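PDB 3LV9: putative transporter, which is a putative membrane transporter, represented here by its paired CBS domains, and may bind flavin adenine dinucleotide. Local coordinates for residues A[71-76]-A[91-96]; A[100-105]-A[124-129]. All blocks are in the same frame, centred on the assembly; numbering follows the deposited sequence.

Interaction 1 (A[71-76]-A[91-96])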
ATOM      1  N   GLY A  71      11.347  -0.791  14.720  1.00 29.34           N
ATOM      2  CA  GLY A  71       9.976  -0.359  14.442  1.00 28.77           C
ATOM      3  C   GLY A  71       9.801  -0.445  12.962  1.00 28.48           C
ATOM      4  O   GLY A  71      10.482  -1.220  12.326  1.00 28.77           O
ATOM      5  N   PHE A  72       8.899   0.342  12.397  1.00 28.63           N
ATOM      6  CA  PHE A  72       8.812   0.413  10.961  1.00 28.79           C
ATOM      7  C   PHE A  72       8.579   1.827  10.469  1.00 29.18           C
ATOM      8  O   PHE A  72       8.302   2.749  11.241  1.00 28.74           O
ATOM      9  CB  PHE A  72       7.723  -0.501  10.446  1.00 29.06           C
ATOM     10  CG  PHE A  72       6.332   0.069  10.546  1.00 28.73           C
ATOM     11  CD1 PHE A  72       5.757   0.687   9.458  1.00 28.97           C
ATOM     12  CD2 PHE A  72       5.579  -0.094  11.708  1.00 32.09           C
ATOM     13  CE1 PHE A  72       4.435   1.166   9.508  1.00 33.46           C
ATOM     14  CE2 PHE A  72       4.243   0.385  11.793  1.00 32.97           C
ATOM     15  CZ  PHE A  72       3.672   1.023  10.687  1.00 32.61           C
ATOM     16  N   VAL A  73       8.701   1.991   9.164  1.00 28.46           N
ATOM     17  CA  VAL A  73       8.463   3.259   8.600  1.00 29.07           C
ATOM     18  C   VAL A  73       7.588   3.079   7.404  1.00 29.93           C
ATOM     19  O   VAL A  73       7.560   2.014   6.801  1.00 29.92           O
ATOM     20  CB  VAL A  73       9.773   3.979   8.233  1.00 29.14           C
ATOM     21  CG1 VAL A  73      10.487   4.382   9.500  1.00 29.12           C
ATOM     22  CG2 VAL A  73      10.664   3.105   7.341  1.00 27.60           C
ATOM     23  N   HIS A  74       6.849   4.139   7.091  1.00 30.38           N
ATOM     24  CA  HIS A  74       5.989   4.177   5.929  1.00 30.38           C
ATOM     25  C   HIS A  74       6.662   5.003   4.850  1.00 30.35           C
ATOM     26  O   HIS A  74       7.243   6.067   5.112  1.00 30.11           O
ATOM     27  CB  HIS A  74       4.665   4.814   6.309  1.00 31.18           C
ATOM     28  CG  HIS A  74       3.609   4.669   5.274  1.00 32.21           C
ATOM     29  ND1 HIS A  74       3.749   5.161   3.992  1.00 33.15           N
ATOM     30  CD2 HIS A  74       2.392   4.080   5.328  1.00 34.42           C
ATOM     31  CE1 HIS A  74       2.667   4.865   3.294  1.00 35.30           C
ATOM     32  NE2 HIS A  74       1.834   4.199   4.079  1.00 35.47           N
ATOM     33  N   ILE A  75       6.526   4.537   3.625  1.00 30.48           N
ATOM     34  CA  ILE A  75       7.185   5.124   2.476  1.00 31.19           C
ATOM     35  C   ILE A  75       6.890   6.660   2.287  1.00 31.45           C
ATOM     36  O   ILE A  75       7.731   7.413   1.828  1.00 30.90           O
ATOM     37  CB  ILE A  75       6.796   4.243   1.238  1.00 31.64           C
ATOM     38  CG1 ILE A  75       7.803   4.294   0.127  1.00 31.63           C
ATOM     39  CG2 ILE A  75       5.396   4.587   0.680  1.00 31.72           C
ATOM     40  CD1 ILE A  75       7.183   3.802  -1.186  1.00 31.10           C
ATOM     41  N   ARG A  76       5.696   7.126   2.644  1.00 32.32           N
ATOM     42  CA  ARG A  76       5.306   8.518   2.383  1.00 32.88           C
ATOM     43  C   ARG A  76       6.049   9.468   3.271  1.00 32.54           C
ATOM     44  O   ARG A  76       6.458  10.573   2.855  1.00 32.65           O
ATOM     45  CB  ARG A  76       3.821   8.741   2.625  1.00 33.05           C
ATOM     46  CG  ARG A  76       3.042   8.620   1.379  1.00 35.44           C
ATOM     47  CD  ARG A  76       1.637   9.126   1.543  1.00 38.06           C
ATOM     48  NE  ARG A  76       0.896   8.439   2.587  1.00 43.15           N
ATOM     49  CZ  ARG A  76       0.113   7.364   2.417  1.00 45.67           C
ATOM     50  NH1 ARG A  76      -0.519   6.861   3.477  1.00 46.21           N
ATOM     51  NH2 ARG A  76      -0.051   6.782   1.221  1.00 46.58           N
ATOM     52  N   GLU A  91      14.417   7.949  13.071  1.00 34.56           N
ATOM     53  CA  GLU A  91      13.891   8.086  14.430  1.00 35.62           C
ATOM     54  C   GLU A  91      12.658   8.978  14.532  1.00 35.56           C
ATOM     55  O   GLU A  91      11.800   8.746  15.377  1.00 35.77           O
ATOM     56  CB  GLU A  91      15.000   8.593  15.392  1.00 36.53           C
ATOM     57  CG  GLU A  91      15.842   9.829  14.874  1.00 39.78           C
ATOM     58  CD  GLU A  91      16.833   9.546  13.706  1.00 44.41           C
ATOM     59  OE1 GLU A  91      17.375   8.406  13.585  1.00 48.63           O
ATOM     60  OE2 GLU A  91      17.093  10.491  12.915  1.00 48.34           O
ATOM     61  N   GLU A  92      12.578   9.998  13.684  1.00 35.60           N
ATOM     62  CA  GLU A  92      11.467  10.961  13.712  1.00 35.80           C
ATOM     63  C   GLU A  92      10.184  10.430  13.026  1.00 34.67           C
ATOM     64  O   GLU A  92       9.095  11.040  13.191  1.00 34.75           O
ATOM     65  CB  GLU A  92      11.878  12.335  13.080  1.00 36.01           C
ATOM     66  CG  GLU A  92      12.403  13.370  14.094  1.00 39.32           C
ATOM     67  CD  GLU A  92      13.161  14.537  13.461  1.00 42.45           C
ATOM     68  OE1 GLU A  92      12.815  14.926  12.326  1.00 45.28           O
ATOM     69  OE2 GLU A  92      14.086  15.085  14.105  1.00 44.97           O
ATOM     70  N   ILE A  93      10.307   9.353  12.250  1.00 32.83           N
ATOM     71  CA  ILE A  93       9.145   8.782  11.542  1.00 32.07           C
ATOM     72  C   ILE A  93       8.917   7.332  11.894  1.00 32.66           C
ATOM     73  O   ILE A  93       8.036   6.674  11.339  1.00 32.37           O
ATOM     74  CB  ILE A  93       9.271   8.922  10.019  1.00 31.38           C
ATOM     75  CG1 ILE A  93      10.598   8.352   9.539  1.00 30.33           C
ATOM     76  CG2 ILE A  93       9.107  10.438   9.597  1.00 29.68           C
ATOM     77  CD1 ILE A  93      10.680   8.207   8.019  1.00 29.93           C
ATOM     78  N   LEU A  94       9.709   6.845  12.845  1.00 33.72           N
ATOM     79  CA  LEU A  94       9.671   5.433  13.246  1.00 34.76           C
ATOM     80  C   LEU A  94       8.349   5.154  13.963  1.00 34.93           C
ATOM     81  O   LEU A  94       7.972   5.883  14.871  1.00 33.65           O
ATOM     82  CB  LEU A  94      10.874   5.128  14.156  1.00 34.68           C
ATOM     83  CG  LEU A  94      11.353   3.700  14.366  1.00 35.67           C
ATOM     84  CD1 LEU A  94      11.679   3.071  13.032  1.00 33.29           C
ATOM     85  CD2 LEU A  94      12.587   3.680  15.346  1.00 35.67           C
ATOM     86  N   ARG A  95       7.649   4.123  13.501  1.00 36.49           N
ATOM     87  CA  ARG A  95       6.317   3.705  14.009  1.00 37.51           C
ATOM     88  C   ARG A  95       6.417   2.304  14.638  1.00 37.58           C
ATOM     89  O   ARG A  95       7.172   1.474  14.160  1.00 36.11           O
ATOM     90  CB  ARG A  95       5.320   3.666  12.854  1.00 37.79           C
ATOM     91  CG  ARG A  95       4.886   5.030  12.335  1.00 40.18           C
ATOM     92  CD  ARG A  95       4.311   4.953  10.919  1.00 43.69           C
ATOM     93  NE  ARG A  95       3.109   5.783  10.736  1.00 48.84           N
ATOM     94  CZ  ARG A  95       3.067   7.119  10.694  1.00 51.82           C
ATOM     95  NH1 ARG A  95       4.161   7.861  10.836  1.00 53.65           N
ATOM     96  NH2 ARG A  95       1.899   7.727  10.515  1.00 54.45           N
ATOM     97  N   ASP A  96       5.653   2.048  15.700  1.00 38.34           N
ATOM     98  CA  ASP A  96       5.795   0.799  16.479  1.00 38.90           C
ATOM     99  C   ASP A  96       5.315  -0.436  15.725  1.00 38.19           C
ATOM    100  O   ASP A  96       4.427  -0.340  14.867  1.00 38.06           O
ATOM    101  CB  ASP A  96       5.089   0.930  17.827  1.00 39.51           C
ATOM    102  CG  ASP A  96       5.853   1.892  18.798  1.00 44.64           C
ATOM    103  OD1 ASP A  96       6.906   1.449  19.342  1.00 49.95           O
ATOM    104  OD2 ASP A  96       5.417   3.080  19.005  1.00 47.46           O
TER
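Phe-72 and Arg-95 grip each other through both backbone and side chain, and the tight part of this contact is built round them. Phe-72 N donates to Arg-95 O at 2.7 Å, with an N-H...O angle of 166°, and Arg-95 N returns a bond of 2.7 Å to Phe-72 O. The two residues thus form a hydrogen-bonded antiparallel pair, a single bridge. Beside it the Phe-72 ring takes the CB of Arg-95 over one face, a CH-pi contact with CB 3.9 Å from the ring centroid and shifted toward the rim. The ring edge meets Asp-96 O in plane, 3.2 Å from CE2. Gly-71 belongs to the same close packing: its CA lies 3.4 Å from Arg-95 O, and its lack of a CB lets that oxygen come so close.

Strand 69-74 is an outermost strand of the three-stranded sheet of the first CBS motif, hydrogen-bonded on its other side to strand 58-62. The bridge to 91-96 therefore pins the loop between helix 75-85 and strand 98-101 to this strand at one point, the touching parts running roughly antiparallel, 139° apart.

Packing is looser where Val-73 meets that loop. Its CG1 touches Ile-93 CG1 and Leu-94 CD1, each at 4.0 Å, and also lies 3.8 Å from Ile-93 O. Ile-93 also rests on Leu-78 of helix 75-85. The solvent side is that of Arg-95, an exposed residue whose chain bends at chi3. Its CD still passes the ring, near Phe-72 CZ and CE1, but the guanidinium plane is turned 72° from the ring, and NH1 makes a salt bridge with Asp-77 of helix 75-85, which precedes Arg-95 in the chain.

Interaction 2 (A[100-105]-A[124-129]); sequences ISENLT and VDEYGG
Val-124 and Glu-102 have the most surface buried by this contact, and they meet where two parallel strands of the second CBS motif run out into turns. Ser-101 and Val-124 form a parallel bridge with their CA atoms 4.9 Å apart, joining edge strand 98-101 to strand 120-124; helix 106-116 lies between the two strands in sequence, so they form a beta-alpha-beta unit. Val-124 uses both of its backbone polar groups here. Its N donates to Ile-100 O at 2.7 Å, and its O accepts from Glu-102 N at 3.1 Å, the donor tilted 19° from the carbonyl plane. The Val-124 side chain adds a contact of CB with Ile-100 O, at 3.7 Å.

Glu-102 follows the bridge within a type I turn from Ser-101 to Leu-104, which Ser-101 OG reinforces as an ST turn by accepting from Asn-103 N. Glu-102 CG lies between the backbone N and the carbonyl carbon (chi1 73°), which brings it past Val-124 O together with CB; the extended chain then crosses the Asp-125 side chain obliquely, OE1 coming 4.0 Å from Asp-125 CB. Glu-102 OE1 is also hydrogen-bonded to Ser-131 OG on strand 130-135.

Glu-126, third in buried surface, reaches back across the surface to Asn-103. ND2 of Asn-103 donates to Glu-126 OE2 at 3.3 Å, a long bond that meets the carboxylate from above its plane, with the amide and carboxylate planes nearly perpendicular. The loop carrying Glu-126 is shaped by Asp-125: its OD1 is gripped by two backbone donors arriving from opposite faces of the carboxylate plane, Tyr-127 N at 2.8 Å, which makes an Asx turn, and Gly-129 N at 2.7 Å.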
ATOM      1  N   ILE A 100       4.604 -11.363  16.928  1.00 35.87           N
ATOM      2  CA  ILE A 100       3.782 -12.543  17.123  1.00 36.23           C
ATOM      3  C   ILE A 100       4.600 -13.795  16.828  1.00 35.26           C
ATOM      4  O   ILE A 100       5.544 -13.770  16.048  1.00 35.50           O
ATOM      5  CB  ILE A 100       2.531 -12.522  16.224  1.00 36.23           C
ATOM      6  CG1 ILE A 100       2.905 -12.337  14.757  1.00 38.16           C
ATOM      7  CG2 ILE A 100       1.671 -11.376  16.563  1.00 37.01           C
ATOM      8  CD1 ILE A 100       1.869 -12.890  13.848  1.00 39.38           C
ATOM      9  N   SER A 101       4.215 -14.888  17.456  1.00 35.05           N
ATOM     10  CA  SER A 101       4.869 -16.187  17.252  1.00 34.72           C
ATOM     11  C   SER A 101       4.454 -16.805  15.940  1.00 33.94           C
ATOM     12  O   SER A 101       3.303 -16.651  15.511  1.00 33.93           O
ATOM     13  CB  SER A 101       4.516 -17.188  18.342  1.00 34.30           C
ATOM     14  OG  SER A 101       4.994 -18.458  17.953  1.00 34.99           O
ATOM     15  N   GLU A 102       5.389 -17.543  15.353  1.00 33.19           N
ATOM     16  CA  GLU A 102       5.165 -18.205  14.062  1.00 33.61           C
ATOM     17  C   GLU A 102       4.129 -19.368  14.149  1.00 33.06           C
ATOM     18  O   GLU A 102       3.662 -19.856  13.138  1.00 32.21           O
ATOM     19  CB  GLU A 102       6.518 -18.694  13.453  1.00 33.37           C
ATOM     20  CG  GLU A 102       7.169 -19.925  14.133  1.00 33.50           C
ATOM     21  CD  GLU A 102       8.552 -20.305  13.558  1.00 35.26           C
ATOM     22  OE1 GLU A 102       9.132 -19.539  12.724  1.00 34.71           O
ATOM     23  OE2 GLU A 102       9.062 -21.379  13.968  1.00 34.88           O
ATOM     24  N   ASN A 103       3.814 -19.799  15.368  1.00 33.58           N
ATOM     25  CA  ASN A 103       2.819 -20.850  15.644  1.00 33.74           C
ATOM     26  C   ASN A 103       1.447 -20.250  15.958  1.00 33.65           C
ATOM     27  O   ASN A 103       0.495 -20.982  16.209  1.00 33.01           O
ATOM     28  CB  ASN A 103       3.291 -21.683  16.847  1.00 33.90           C
ATOM     29  CG  ASN A 103       4.662 -22.302  16.614  1.00 35.97           C
ATOM     30  OD1 ASN A 103       4.969 -22.708  15.483  1.00 34.69           O
ATOM     31  ND2 ASN A 103       5.506 -22.360  17.673  1.00 37.09           N
ATOM     32  N   LEU A 104       1.333 -18.926  15.988  1.00 33.19           N
ATOM     33  CA  LEU A 104      -0.001 -18.349  16.078  1.00 33.62           C
ATOM     34  C   LEU A 104      -0.750 -18.707  14.825  1.00 33.46           C
ATOM     35  O   LEU A 104      -0.184 -18.660  13.736  1.00 32.55           O
ATOM     36  CB  LEU A 104       0.056 -16.842  16.180  1.00 33.61           C
ATOM     37  CG  LEU A 104      -1.230 -16.266  16.726  1.00 35.36           C
ATOM     38  CD1 LEU A 104      -1.548 -16.953  18.060  1.00 36.64           C
ATOM     39  CD2 LEU A 104      -1.128 -14.696  16.863  1.00 36.61           C
ATOM     40  N   THR A 105      -2.018 -19.080  14.966  1.00 34.01           N
ATOM     41  CA  THR A 105      -2.850 -19.396  13.795  1.00 34.09           C
ATOM     42  C   THR A 105      -3.295 -18.106  13.120  1.00 34.97           C
ATOM     43  O   THR A 105      -3.419 -17.061  13.763  1.00 35.53           O
ATOM     44  CB  THR A 105      -4.096 -20.202  14.193  1.00 34.23           C
ATOM     45  OG1 THR A 105      -4.726 -19.560  15.295  1.00 33.55           O
ATOM     46  CG2 THR A 105      -3.736 -21.643  14.615  1.00 33.47           C
ATOM     47  N   VAL A 124       8.069 -14.101  15.024  1.00 28.16           N
ATOM     48  CA  VAL A 124       9.207 -14.477  15.857  1.00 29.22           C
ATOM     49  C   VAL A 124       9.292 -15.989  15.997  1.00 29.75           C
ATOM     50  O   VAL A 124       8.258 -16.663  16.119  1.00 29.81           O
ATOM     51  CB  VAL A 124       9.065 -13.834  17.272  1.00 29.71           C
ATOM     52  CG1 VAL A 124       9.514 -14.770  18.369  1.00 30.82           C
ATOM     53  CG2 VAL A 124       9.874 -12.541  17.349  1.00 30.32           C
ATOM     54  N   ASP A 125      10.514 -16.517  15.994  1.00 30.14           N
ATOM     55  CA  ASP A 125      10.720 -17.961  16.073  1.00 31.25           C
ATOM     56  C   ASP A 125      10.743 -18.415  17.528  1.00 32.16           C
ATOM     57  O   ASP A 125      10.514 -17.623  18.417  1.00 32.11           O
ATOM     58  CB  ASP A 125      11.991 -18.417  15.315  1.00 31.16           C
ATOM     59  CG  ASP A 125      13.289 -17.890  15.919  1.00 31.84           C
ATOM     60  OD1 ASP A 125      13.342 -17.494  17.093  1.00 32.62           O
ATOM     61  OD2 ASP A 125      14.285 -17.843  15.185  1.00 36.67           O
ATOM     62  N   GLU A 126      11.030 -19.697  17.738  1.00 34.22           N
ATOM     63  CA  GLU A 126      11.029 -20.317  19.050  1.00 36.20           C
ATOM     64  C   GLU A 126      12.303 -19.982  19.844  1.00 36.27           C
ATOM     65  O   GLU A 126      12.447 -20.435  20.987  1.00 36.49           O
ATOM     66  CB  GLU A 126      10.882 -21.856  18.921  1.00 37.24           C
ATOM     67  CG  GLU A 126       9.537 -22.351  18.266  1.00 41.24           C
ATOM     68  CD  GLU A 126       9.000 -23.723  18.787  1.00 44.85           C
ATOM     69  OE1 GLU A 126       9.415 -24.220  19.866  1.00 48.81           O
ATOM     70  OE2 GLU A 126       8.117 -24.301  18.114  1.00 48.33           O
ATOM     71  N   TYR A 127      13.228 -19.229  19.237  1.00 35.78           N
ATOM     72  CA  TYR A 127      14.474 -18.824  19.892  1.00 35.53           C
ATOM     73  C   TYR A 127      14.536 -17.326  20.126  1.00 35.40           C
ATOM     74  O   TYR A 127      15.565 -16.799  20.574  1.00 36.40           O
ATOM     75  CB  TYR A 127      15.673 -19.241  19.029  1.00 35.70           C
ATOM     76  CG  TYR A 127      15.737 -20.729  18.699  1.00 35.45           C
ATOM     77  CD1 TYR A 127      16.551 -21.581  19.432  1.00 35.56           C
ATOM     78  CD2 TYR A 127      14.979 -21.275  17.652  1.00 35.42           C
ATOM     79  CE1 TYR A 127      16.626 -22.966  19.143  1.00 36.30           C
ATOM     80  CE2 TYR A 127      15.031 -22.641  17.354  1.00 37.47           C
ATOM     81  CZ  TYR A 127      15.869 -23.494  18.108  1.00 37.87           C
ATOM     82  OH  TYR A 127      15.955 -24.855  17.825  1.00 38.07           O
ATOM     83  N   GLY A 128      13.445 -16.624  19.830  1.00 34.86           N
ATOM     84  CA  GLY A 128      13.415 -15.172  20.001  1.00 34.10           C
ATOM     85  C   GLY A 128      14.139 -14.439  18.872  1.00 32.97           C
ATOM     86  O   GLY A 128      14.739 -13.384  19.071  1.00 33.62           O
ATOM     87  N   GLY A 129      14.110 -15.009  17.682  1.00 31.49           N
ATOM     88  CA  GLY A 129      14.722 -14.374  16.522  1.00 29.99           C
ATOM     89  C   GLY A 129      13.627 -14.005  15.561  1.00 28.15           C
ATOM     90  O   GLY A 129      12.512 -14.478  15.674  1.00 26.38           O
TER

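In the fold
Both segments of interaction 1 precede those of interaction 2 in the chain, and residues 97-99 link Asp-96 of interaction 1 to Ile-100 of interaction 2. Their centres are about 23 Å apart, on opposite sides of the chain's centre, and apart from that sequence connection the segments do not touch. Each engages an outermost strand: 69-74 in the three-stranded sheet, 98-101 in the four-stranded one. Their surroundings differ: near interaction 1, Arg-76 forms a salt bridge with Glu-137 of the second subunit, whereas no other chain of the assembly touches the segments of interaction 2.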